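Local coordinates for pectate lyase 1 (Juniperus ashei, PDB 1PXZ), which cleaves pectate by calcium-dependent elimination, though with low activity, and is the major allergen of cedar pollen, at residues W14-R18 with D93-A97; L21-A25 with A161-H165; L58-R64 with M82-A87; L118-H122 with A342-T346. All coordinates share one frame; numbering follows the deposited sequence.

How the interactions relate
Three of the four contacts form one cluster on the parallel beta-helix: interactions 1 and 4 have centres 11 Å apart, as do interactions 2 and 4, while interactions 1 and 2 lie 13 Å apart. One segment of each lies on or at the end of the adjoining parallel strands 90-93, 114-119 and 161-164, and His119 of interaction 4 touches both Asp93 and Arg95 of interaction 1 and Asp164 of interaction 2. In this way the N-terminal segments 14-18 and 21-25 and the C-terminal residues 342-346 come to lie against the same successive turns. Interaction 3, 19 to 20 Å from the others between centres, joins helix 58-63 to strand 84-85, an outermost strand of another sheet, and falls between segments 14-18 and 93-97 along the chain.

Interaction 1 (W14-R18 with D93-A97); sequences WDQNR and DGRGA
A salt-bridge network at a turn of the parallel beta-helix joins Arg18 of the N-terminal segment to Asp93 and Arg95, which follow one another closely where strand 90-93 runs out into a type II turn from Gly94 to Ala97. Arg18 lies extended from CG to NE, and its guanidinium meets the turn end-on: NH1 and NH2 both donate to Arg95 O, the NH2 bond measuring 2.9 Å, and both come from the same face of the carbonyl. NH1 of Arg18 also reaches Asp93 OD2 at 2.8 Å in a salt bridge whose hydrogen-bond geometry is weak, the guanidinium and carboxylate planes standing 68° apart. Arg95 in turn takes the same carboxylate side-on, NE to Asp93 OD1 and NH2 to Asp93 OD2. Its NH2 has a further acceptor in the backbone, Arg18 O at 2.9 Å, so the two arginines exchange bonds with each other's carbonyl. The Asp93 carboxylate between them probably offsets their like charges. Asp93 OD1 accepts from Arg95 N as well, closing an Asx turn that holds the acid in place. Trp14 adds an apolar layer: Arg95 CB sits over the six-membered ring, 3.7 Å from the centroid of the Trp14 ring and 20° off its normal, a CH-pi contact. Beyond the two segments, Trp69 NE1 on strand 68-72 donates to Asp93 OD2 and Trp8 of helix 5-9 makes a cation-pi contact with Arg95, while His119 of strand 114-119 packs against both Asp93 and Arg95.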
# COMPACT_ATOMS: atom_id res chain seq x y z
N TRP A 14 -9.21 -19.41 -7.32
CA TRP A 14 -8.50 -18.36 -8.05
C TRP A 14 -7.63 -18.89 -9.18
O TRP A 14 -7.42 -18.19 -10.17
CB TRP A 14 -7.62 -17.52 -7.11
CG TRP A 14 -6.56 -18.31 -6.37
CD1 TRP A 14 -6.64 -18.82 -5.11
CD2 TRP A 14 -5.26 -18.67 -6.87
NE1 TRP A 14 -5.47 -19.47 -4.79
CE2 TRP A 14 -4.61 -19.39 -5.85
CE3 TRP A 14 -4.57 -18.45 -8.06
CZ2 TRP A 14 -3.32 -19.90 -6.01
CZ3 TRP A 14 -3.30 -18.94 -8.24
CH2 TRP A 14 -2.70 -19.66 -7.20
N ASP A 15 -7.09 -20.10 -9.03
CA ASP A 15 -6.11 -20.55 -10.06
C ASP A 15 -6.81 -20.63 -11.40
O ASP A 15 -6.19 -20.37 -12.43
CB ASP A 15 -5.46 -21.85 -9.66
CG ASP A 15 -6.32 -23.08 -9.50
OD1 ASP A 15 -7.56 -23.05 -9.58
OD2 ASP A 15 -5.74 -24.18 -9.28
N GLN A 16 -8.10 -20.98 -11.36
CA GLN A 16 -8.78 -21.12 -12.67
C GLN A 16 -9.57 -19.87 -13.00
O GLN A 16 -10.13 -19.76 -14.10
CB GLN A 16 -9.64 -22.39 -12.67
CG GLN A 16 -10.85 -22.29 -11.78
CD GLN A 16 -11.48 -23.64 -11.48
OE1 GLN A 16 -11.02 -24.69 -11.92
NE2 GLN A 16 -12.57 -23.60 -10.71
N ASN A 17 -9.60 -18.90 -12.08
CA ASN A 17 -10.28 -17.64 -12.38
C ASN A 17 -9.53 -16.47 -11.76
O ASN A 17 -10.06 -15.78 -10.88
CB ASN A 17 -11.71 -17.72 -11.89
CG ASN A 17 -12.63 -16.63 -12.38
OD1 ASN A 17 -13.81 -16.68 -12.02
ND2 ASN A 17 -12.15 -15.67 -13.16
N ARG A 18 -8.30 -16.22 -12.21
CA ARG A 18 -7.51 -15.19 -11.54
C ARG A 18 -8.19 -13.83 -11.62
O ARG A 18 -7.99 -13.01 -10.71
CB ARG A 18 -6.10 -15.07 -12.13
CG ARG A 18 -5.14 -16.21 -11.82
CD ARG A 18 -3.86 -15.99 -12.65
NE ARG A 18 -2.86 -17.01 -12.40
CZ ARG A 18 -1.96 -16.92 -11.42
NH1 ARG A 18 -1.96 -15.86 -10.61
NH2 ARG A 18 -1.08 -17.90 -11.26
N ASP A 93 0.42 -10.15 -10.44
CA ASP A 93 -0.26 -11.13 -9.59
C ASP A 93 0.70 -12.25 -9.22
O ASP A 93 1.01 -13.10 -10.06
CB ASP A 93 -1.50 -11.62 -10.36
CG ASP A 93 -2.25 -12.80 -9.79
OD1 ASP A 93 -2.02 -13.24 -8.64
OD2 ASP A 93 -3.13 -13.37 -10.48
N GLY A 94 1.18 -12.30 -7.97
CA GLY A 94 2.09 -13.33 -7.51
C GLY A 94 1.49 -14.63 -7.02
O GLY A 94 2.17 -15.50 -6.47
N ARG A 95 0.17 -14.83 -7.15
CA ARG A 95 -0.43 -16.07 -6.69
C ARG A 95 0.11 -17.23 -7.52
O ARG A 95 0.16 -17.08 -8.74
CB ARG A 95 -1.97 -16.06 -6.81
CG ARG A 95 -2.57 -15.11 -5.74
CD ARG A 95 -4.07 -14.96 -6.01
NE ARG A 95 -4.32 -14.36 -7.33
CZ ARG A 95 -5.53 -14.11 -7.82
NH1 ARG A 95 -6.61 -14.42 -7.10
NH2 ARG A 95 -5.67 -13.57 -9.03
N GLY A 96 0.48 -18.30 -6.82
CA GLY A 96 0.88 -19.50 -7.53
C GLY A 96 2.38 -19.57 -7.68
O GLY A 96 2.93 -20.55 -8.18
N ALA A 97 3.08 -18.54 -7.23
CA ALA A 97 4.53 -18.55 -7.22
C ALA A 97 5.09 -17.75 -6.04
O ALA A 97 4.41 -16.90 -5.46
CB ALA A 97 5.10 -17.96 -8.51
O HOH W 1 -9.26 -14.63 -8.40

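Interaction 2 (L21-A25 with A161-H165); sequences LADCA and AWIDH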
# COMPACT_ATOMS: atom_id res chain seq x y z
N LEU A 21 -10.46 -11.66 -8.76
CA LEU A 21 -9.87 -10.74 -7.78
C LEU A 21 -10.23 -9.29 -8.05
O LEU A 21 -10.53 -8.51 -7.14
CB LEU A 21 -8.34 -10.91 -7.80
CG LEU A 21 -7.55 -9.99 -6.86
CD1 LEU A 21 -7.81 -10.36 -5.41
CD2 LEU A 21 -6.07 -10.02 -7.20
N ALA A 22 -10.23 -8.89 -9.32
CA ALA A 22 -10.42 -7.48 -9.63
C ALA A 22 -11.85 -7.01 -9.34
O ALA A 22 -12.08 -5.80 -9.30
CB ALA A 22 -10.07 -7.19 -11.09
N ASP A 23 -12.78 -7.91 -9.11
CA ASP A 23 -14.15 -7.49 -8.79
C ASP A 23 -14.32 -7.22 -7.30
O ASP A 23 -15.43 -6.92 -6.85
CB ASP A 23 -15.17 -8.57 -9.16
CG ASP A 23 -15.17 -8.91 -10.64
OD1 ASP A 23 -14.78 -8.03 -11.44
OD2 ASP A 23 -15.54 -10.04 -11.00
N CYS A 24 -13.27 -7.34 -6.50
CA CYS A 24 -13.48 -7.46 -5.06
C CYS A 24 -12.84 -6.36 -4.23
O CYS A 24 -12.85 -6.47 -2.99
CB CYS A 24 -12.91 -8.83 -4.63
SG CYS A 24 -13.81 -10.21 -5.42
N ALA A 25 -12.32 -5.33 -4.87
CA ALA A 25 -11.72 -4.24 -4.09
C ALA A 25 -12.81 -3.44 -3.36
O ALA A 25 -13.91 -3.29 -3.89
CB ALA A 25 -10.91 -3.33 -5.00
N ALA A 161 -5.68 2.71 -7.54
CA ALA A 161 -4.67 1.66 -7.41
C ALA A 161 -4.96 0.82 -6.18
O ALA A 161 -5.57 1.32 -5.23
CB ALA A 161 -3.27 2.27 -7.34
N TRP A 162 -4.54 -0.44 -6.21
CA TRP A 162 -4.88 -1.37 -5.14
C TRP A 162 -3.62 -2.18 -4.82
O TRP A 162 -3.13 -2.87 -5.70
CB TRP A 162 -6.02 -2.26 -5.59
CG TRP A 162 -6.60 -3.21 -4.59
CD1 TRP A 162 -6.51 -3.15 -3.22
CD2 TRP A 162 -7.36 -4.38 -4.90
NE1 TRP A 162 -7.18 -4.23 -2.67
CE2 TRP A 162 -7.71 -5.00 -3.68
CE3 TRP A 162 -7.77 -4.96 -6.12
CZ2 TRP A 162 -8.46 -6.17 -3.64
CZ3 TRP A 162 -8.52 -6.13 -6.06
CH2 TRP A 162 -8.86 -6.72 -4.84
N ILE A 163 -3.16 -2.03 -3.59
CA ILE A 163 -1.98 -2.80 -3.13
C ILE A 163 -2.47 -3.84 -2.13
O ILE A 163 -2.88 -3.45 -1.03
CB ILE A 163 -0.97 -1.81 -2.54
CG1 ILE A 163 -0.53 -0.77 -3.60
CG2 ILE A 163 0.24 -2.50 -1.92
CD1 ILE A 163 0.18 0.36 -2.87
N ASP A 164 -2.46 -5.12 -2.50
CA ASP A 164 -3.19 -6.14 -1.76
C ASP A 164 -2.41 -7.43 -1.54
O ASP A 164 -1.84 -7.96 -2.51
CB ASP A 164 -4.48 -6.47 -2.55
CG ASP A 164 -5.41 -7.42 -1.86
OD1 ASP A 164 -6.00 -7.11 -0.79
OD2 ASP A 164 -5.56 -8.54 -2.40
N HIS A 165 -2.44 -7.92 -0.31
CA HIS A 165 -1.81 -9.20 0.02
C HIS A 165 -0.33 -9.25 -0.36
O HIS A 165 0.14 -10.32 -0.78
CB HIS A 165 -2.57 -10.33 -0.68
CG HIS A 165 -3.74 -10.87 0.12
ND1 HIS A 165 -3.58 -11.55 1.30
CD2 HIS A 165 -5.07 -10.82 -0.09
CE1 HIS A 165 -4.77 -11.90 1.79
NE2 HIS A 165 -5.71 -11.47 0.95
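Trp162, Ala25 and Leu21 carry this buried contact, in which the N-terminal segment packs against the outer side of strand 161-164 in the parallel beta-helix. The indole of Trp162 is the platform. With CG anti to the backbone N (chi1 -175°), it reaches out from the strand to meet the 21-25 segment. Ala25 lays its methyl almost squarely over the six-membered ring: CB is 3.6 Å from the centroid of the Trp162 ring and only 7° off the normal, a well-centred CH-pi contact. The opposite face receives Asp164 CB, two residues along the strand and offset toward the rim, so the ring has an atom against each face. Leu21 comes from the rim, its CD1 3.8 Å from Trp162 CH2. No hydrogen bond links the two segments; the indole N-H, NE1, is instead taken up by Ser188 OG on strand 185-195, which should help to fix the ring's rotation. Next to Ala25, Cys24 is tied by a disulfide to Cys7 of helix 5-9, a covalent link between this segment and the start of the chain. At the ring edge, in its plane, Leu21 O lies 3.3 Å from Trp162 CZ3 and at the same time accepts the backbone N-H of Cys24.

Interaction 3 (L58-R64 with M82-A87); sequences LRYGATR and MPLYVA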
# COMPACT_ATOMS: atom_id res chain seq x y z
N LEU A 58 9.82 -9.28 -16.66
CA LEU A 58 8.80 -8.51 -15.92
C LEU A 58 8.67 -7.11 -16.49
O LEU A 58 7.58 -6.56 -16.68
CB LEU A 58 9.20 -8.51 -14.44
CG LEU A 58 8.33 -7.61 -13.55
CD1 LEU A 58 6.88 -8.04 -13.65
CD2 LEU A 58 8.83 -7.67 -12.10
N ARG A 59 9.81 -6.46 -16.79
CA ARG A 59 9.72 -5.07 -17.25
C ARG A 59 9.03 -4.98 -18.60
O ARG A 59 8.28 -4.04 -18.85
CB ARG A 59 11.09 -4.40 -17.33
CG ARG A 59 11.02 -2.91 -17.70
CD ARG A 59 12.45 -2.37 -17.80
NE ARG A 59 13.19 -2.52 -16.55
CZ ARG A 59 13.20 -1.61 -15.59
NH1 ARG A 59 12.51 -0.47 -15.71
NH2 ARG A 59 13.90 -1.83 -14.50
N TYR A 60 9.26 -5.95 -19.50
CA TYR A 60 8.49 -5.89 -20.75
C TYR A 60 7.00 -5.91 -20.49
O TYR A 60 6.22 -5.13 -21.02
CB TYR A 60 8.88 -7.08 -21.63
CG TYR A 60 8.22 -7.13 -22.99
CD1 TYR A 60 8.81 -6.51 -24.09
CD2 TYR A 60 7.01 -7.79 -23.19
CE1 TYR A 60 8.22 -6.54 -25.35
CE2 TYR A 60 6.42 -7.82 -24.44
CZ TYR A 60 7.02 -7.21 -25.51
OH TYR A 60 6.39 -7.27 -26.73
N GLY A 61 6.50 -6.85 -19.69
CA GLY A 61 5.04 -6.83 -19.56
C GLY A 61 4.55 -5.59 -18.82
O GLY A 61 3.50 -5.03 -19.14
N ALA A 62 5.32 -5.16 -17.81
CA ALA A 62 4.87 -4.03 -16.99
C ALA A 62 4.85 -2.72 -17.76
O ALA A 62 4.13 -1.79 -17.40
CB ALA A 62 5.77 -3.91 -15.77
N THR A 63 5.62 -2.60 -18.86
CA THR A 63 5.65 -1.33 -19.57
C THR A 63 4.76 -1.30 -20.81
O THR A 63 4.73 -0.28 -21.50
CB THR A 63 7.09 -0.99 -20.04
OG1 THR A 63 7.62 -2.12 -20.74
CG2 THR A 63 8.00 -0.73 -18.84
N ARG A 64 4.05 -2.39 -21.11
CA ARG A 64 3.24 -2.34 -22.33
C ARG A 64 2.10 -1.34 -22.16
O ARG A 64 1.58 -1.11 -21.06
CB ARG A 64 2.67 -3.71 -22.69
CG ARG A 64 3.66 -4.78 -23.09
CD ARG A 64 4.63 -4.40 -24.20
NE ARG A 64 5.80 -3.73 -23.62
CZ ARG A 64 6.79 -3.17 -24.30
NH1 ARG A 64 6.81 -3.18 -25.64
NH2 ARG A 64 7.78 -2.59 -23.65
N MET A 82 17.21 -1.00 -12.59
CA MET A 82 16.75 0.37 -12.46
C MET A 82 15.32 0.38 -11.90
O MET A 82 14.70 -0.68 -11.90
CB MET A 82 16.77 1.08 -13.82
CG MET A 82 18.19 1.32 -14.35
SD MET A 82 19.12 2.54 -13.40
CE MET A 82 18.29 4.05 -13.89
N PRO A 83 14.81 1.50 -11.44
CA PRO A 83 13.40 1.53 -10.99
C PRO A 83 12.47 0.97 -12.06
O PRO A 83 12.64 1.22 -13.25
CB PRO A 83 13.15 3.04 -10.82
CG PRO A 83 14.50 3.58 -10.44
CD PRO A 83 15.47 2.81 -11.31
N LEU A 84 11.51 0.14 -11.67
CA LEU A 84 10.57 -0.40 -12.64
C LEU A 84 9.32 0.47 -12.64
O LEU A 84 8.61 0.44 -11.63
CB LEU A 84 10.20 -1.82 -12.28
CG LEU A 84 9.03 -2.44 -13.06
CD1 LEU A 84 9.23 -2.30 -14.56
CD2 LEU A 84 8.86 -3.90 -12.66
N TYR A 85 9.11 1.20 -13.72
CA TYR A 85 7.87 1.95 -13.88
C TYR A 85 6.80 1.04 -14.47
O TYR A 85 7.01 0.42 -15.51
CB TYR A 85 8.13 3.16 -14.78
CG TYR A 85 8.85 4.22 -13.98
CD1 TYR A 85 8.11 5.12 -13.24
CD2 TYR A 85 10.23 4.28 -14.00
CE1 TYR A 85 8.74 6.10 -12.49
CE2 TYR A 85 10.87 5.25 -13.25
CZ TYR A 85 10.12 6.15 -12.52
OH TYR A 85 10.76 7.12 -11.78
N VAL A 86 5.68 0.96 -13.77
CA VAL A 86 4.58 0.08 -14.13
C VAL A 86 3.49 0.90 -14.83
O VAL A 86 2.95 1.86 -14.26
CB VAL A 86 3.96 -0.65 -12.92
CG1 VAL A 86 2.78 -1.51 -13.38
CG2 VAL A 86 4.96 -1.53 -12.17
N ALA A 87 3.15 0.58 -16.06
CA ALA A 87 2.15 1.34 -16.82
C ALA A 87 0.75 1.18 -16.25
O ALA A 87 0.45 0.35 -15.39
CB ALA A 87 2.23 0.87 -18.28
O HOH W 2 9.95 0.81 -16.45
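Leu84 and Ala62 make the tight part of this contact, with Leu58 and Arg59 closing round them. Leu84 splits its two methyls between helix residues: CD1 lies 3.7 Å from Arg59 CG and 4.0 Å from Ala62 CB, whereas CD2 touches Leu58 CD2 at 3.8 Å, the two leucine side chains crossing at about a right angle. Leu84 CD1 also comes over one face of the Arg59 guanidinium. Nearby, Ala87 N donates to Ala62 O at 2.9 Å in a nearly straight bond (171°), which ties the C-terminal part of the helical segment to Ala87, downstream of Leu84 and Tyr85. In the parallel beta-helix, strand 84-85 is at one edge of its sheet, next to strand 108-111, so the helix packs at one end of this sheet. The other side is polar and includes a water; Met82 at its margin is partly exposed, and with Pro83 belongs to the IgE-binding residues 71-83. A bend at chi3 (-60°) turns the Arg59 guanidinium so that its edge faces two successive carbonyls, NH1 to Pro83 O at 3.0 Å and NH2 to Met82 O at 3.0 Å; Met82 O is approached from above its carbonyl plane, while the Pro83 bond is straighter. Asp48 forms a salt bridge with Arg59 NE, giving the guanidinium a further partner. A water accepts from Tyr85 N at 2.9 Å, linking that backbone N-H to Arg59 NH1 through a weak second leg.

Interaction 4 (L118-H122 with A342-T346); sequences LHSLH and AGVVT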
# COMPACT_ATOMS: atom_id res chain seq x y z
N LEU A 118 -1.39 -4.46 -7.45
CA LEU A 118 -0.16 -5.19 -7.10
C LEU A 118 -0.57 -6.20 -6.04
O LEU A 118 -1.01 -5.77 -4.98
CB LEU A 118 0.93 -4.28 -6.59
CG LEU A 118 1.38 -3.16 -7.53
CD1 LEU A 118 2.32 -2.21 -6.80
CD2 LEU A 118 2.04 -3.74 -8.78
N HIS A 119 -0.44 -7.48 -6.33
CA HIS A 119 -1.00 -8.47 -5.43
C HIS A 119 -0.10 -9.69 -5.26
O HIS A 119 0.40 -10.23 -6.25
CB HIS A 119 -2.33 -8.89 -6.02
CG HIS A 119 -3.02 -10.06 -5.41
ND1 HIS A 119 -3.85 -9.95 -4.31
CD2 HIS A 119 -3.03 -11.37 -5.77
CE1 HIS A 119 -4.33 -11.16 -4.01
NE2 HIS A 119 -3.84 -12.04 -4.87
N SER A 120 0.04 -10.10 -4.02
CA SER A 120 0.71 -11.32 -3.58
C SER A 120 2.17 -11.41 -4.00
O SER A 120 2.67 -12.47 -4.41
CB SER A 120 -0.11 -12.53 -4.05
OG SER A 120 0.26 -13.70 -3.34
N LEU A 121 2.85 -10.29 -3.83
CA LEU A 121 4.28 -10.19 -4.04
C LEU A 121 5.04 -10.08 -2.72
O LEU A 121 4.60 -9.49 -1.73
CB LEU A 121 4.65 -8.95 -4.86
CG LEU A 121 3.90 -8.76 -6.18
CD1 LEU A 121 4.21 -7.41 -6.80
CD2 LEU A 121 4.25 -9.94 -7.10
N HIS A 122 6.25 -10.66 -2.74
CA HIS A 122 7.18 -10.35 -1.64
C HIS A 122 8.09 -9.20 -2.08
O HIS A 122 8.71 -9.34 -3.16
CB HIS A 122 8.06 -11.53 -1.31
CG HIS A 122 7.39 -12.81 -0.96
ND1 HIS A 122 7.26 -13.19 0.37
CD2 HIS A 122 6.84 -13.80 -1.71
CE1 HIS A 122 6.64 -14.36 0.41
NE2 HIS A 122 6.38 -14.75 -0.82
N ALA A 342 -3.11 -12.02 6.23
CA ALA A 342 -2.37 -10.90 5.66
C ALA A 342 -1.05 -11.35 5.03
O ALA A 342 -0.45 -12.33 5.50
CB ALA A 342 -2.08 -9.82 6.68
N GLY A 343 -0.59 -10.64 4.01
CA GLY A 343 0.66 -11.07 3.37
C GLY A 343 0.33 -11.95 2.17
O GLY A 343 -0.84 -12.11 1.78
N VAL A 344 1.35 -12.51 1.52
CA VAL A 344 1.08 -13.20 0.26
C VAL A 344 0.12 -14.37 0.43
O VAL A 344 0.02 -15.00 1.47
CB VAL A 344 2.39 -13.71 -0.38
CG1 VAL A 344 3.32 -12.53 -0.62
CG2 VAL A 344 3.05 -14.77 0.49
N VAL A 345 -0.61 -14.67 -0.64
CA VAL A 345 -1.51 -15.81 -0.69
C VAL A 345 -0.76 -17.11 -0.90
O VAL A 345 0.13 -17.21 -1.76
CB VAL A 345 -2.52 -15.63 -1.84
CG1 VAL A 345 -3.37 -16.88 -2.01
CG2 VAL A 345 -3.38 -14.39 -1.59
N THR A 346 -1.11 -18.15 -0.14
CA THR A 346 -0.47 -19.43 -0.46
C THR A 346 -1.45 -20.58 -0.64
O THR A 346 -2.06 -20.66 -1.73
CB THR A 346 0.57 -19.81 0.61
OG1 THR A 346 0.09 -19.43 1.90
CG2 THR A 346 1.86 -19.03 0.36
OXT THR A 346 -3.13 -19.70 0.04
O HOH W 3 2.05 -16.14 -3.71
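Val344 lays its CG1 methyl over the centre of the His122 imidazole, 3.8 Å from the centroid of the His122 ring and 9° off its normal, which makes a CH-pi contact. The second methyl, CG2, reaches the NE2-CE1 side of the ring, 3.6 Å from His122 NE2, and the two side chains cross at about a right angle. With CG1 anti to the carbonyl carbon of Val344, this torsion also brings the methyl to 3.5 Å from Leu121 O. His100 stacks with the same imidazole. At the next tail residue, Val345, the contact becomes polar. Ser120 turns OG anti to its backbone N (chi1 -163°), and this oxygen accepts the N-H of Val345, with Val345 N at 3.0 Å and an N-H...O angle of 150°. A water 3.0 Å from Ser120 OG also lies within bonding distance of Val345 O and may link the serine to that carbonyl. Val345 CG2 then approaches the His119 ring, 4.1 Å from His119 NE2, while ND1 on that ring is engaged by Asp164 OD2 of strand 161-164. These contacts place the C-terminal tail against the parallel beta-helix where strand 114-119 ends and the chain turns toward strand 122-124. Gly343 O and Val344 N bond to His165 and Ser167 of the next turn. The tail is therefore held by mixed chemistry: Val344 packs over the His122 ring, with a looser oblique approach of Val345 to His119, while the Ser120 OG bond to Val345 N is the direct hydrogen bond across these two segments.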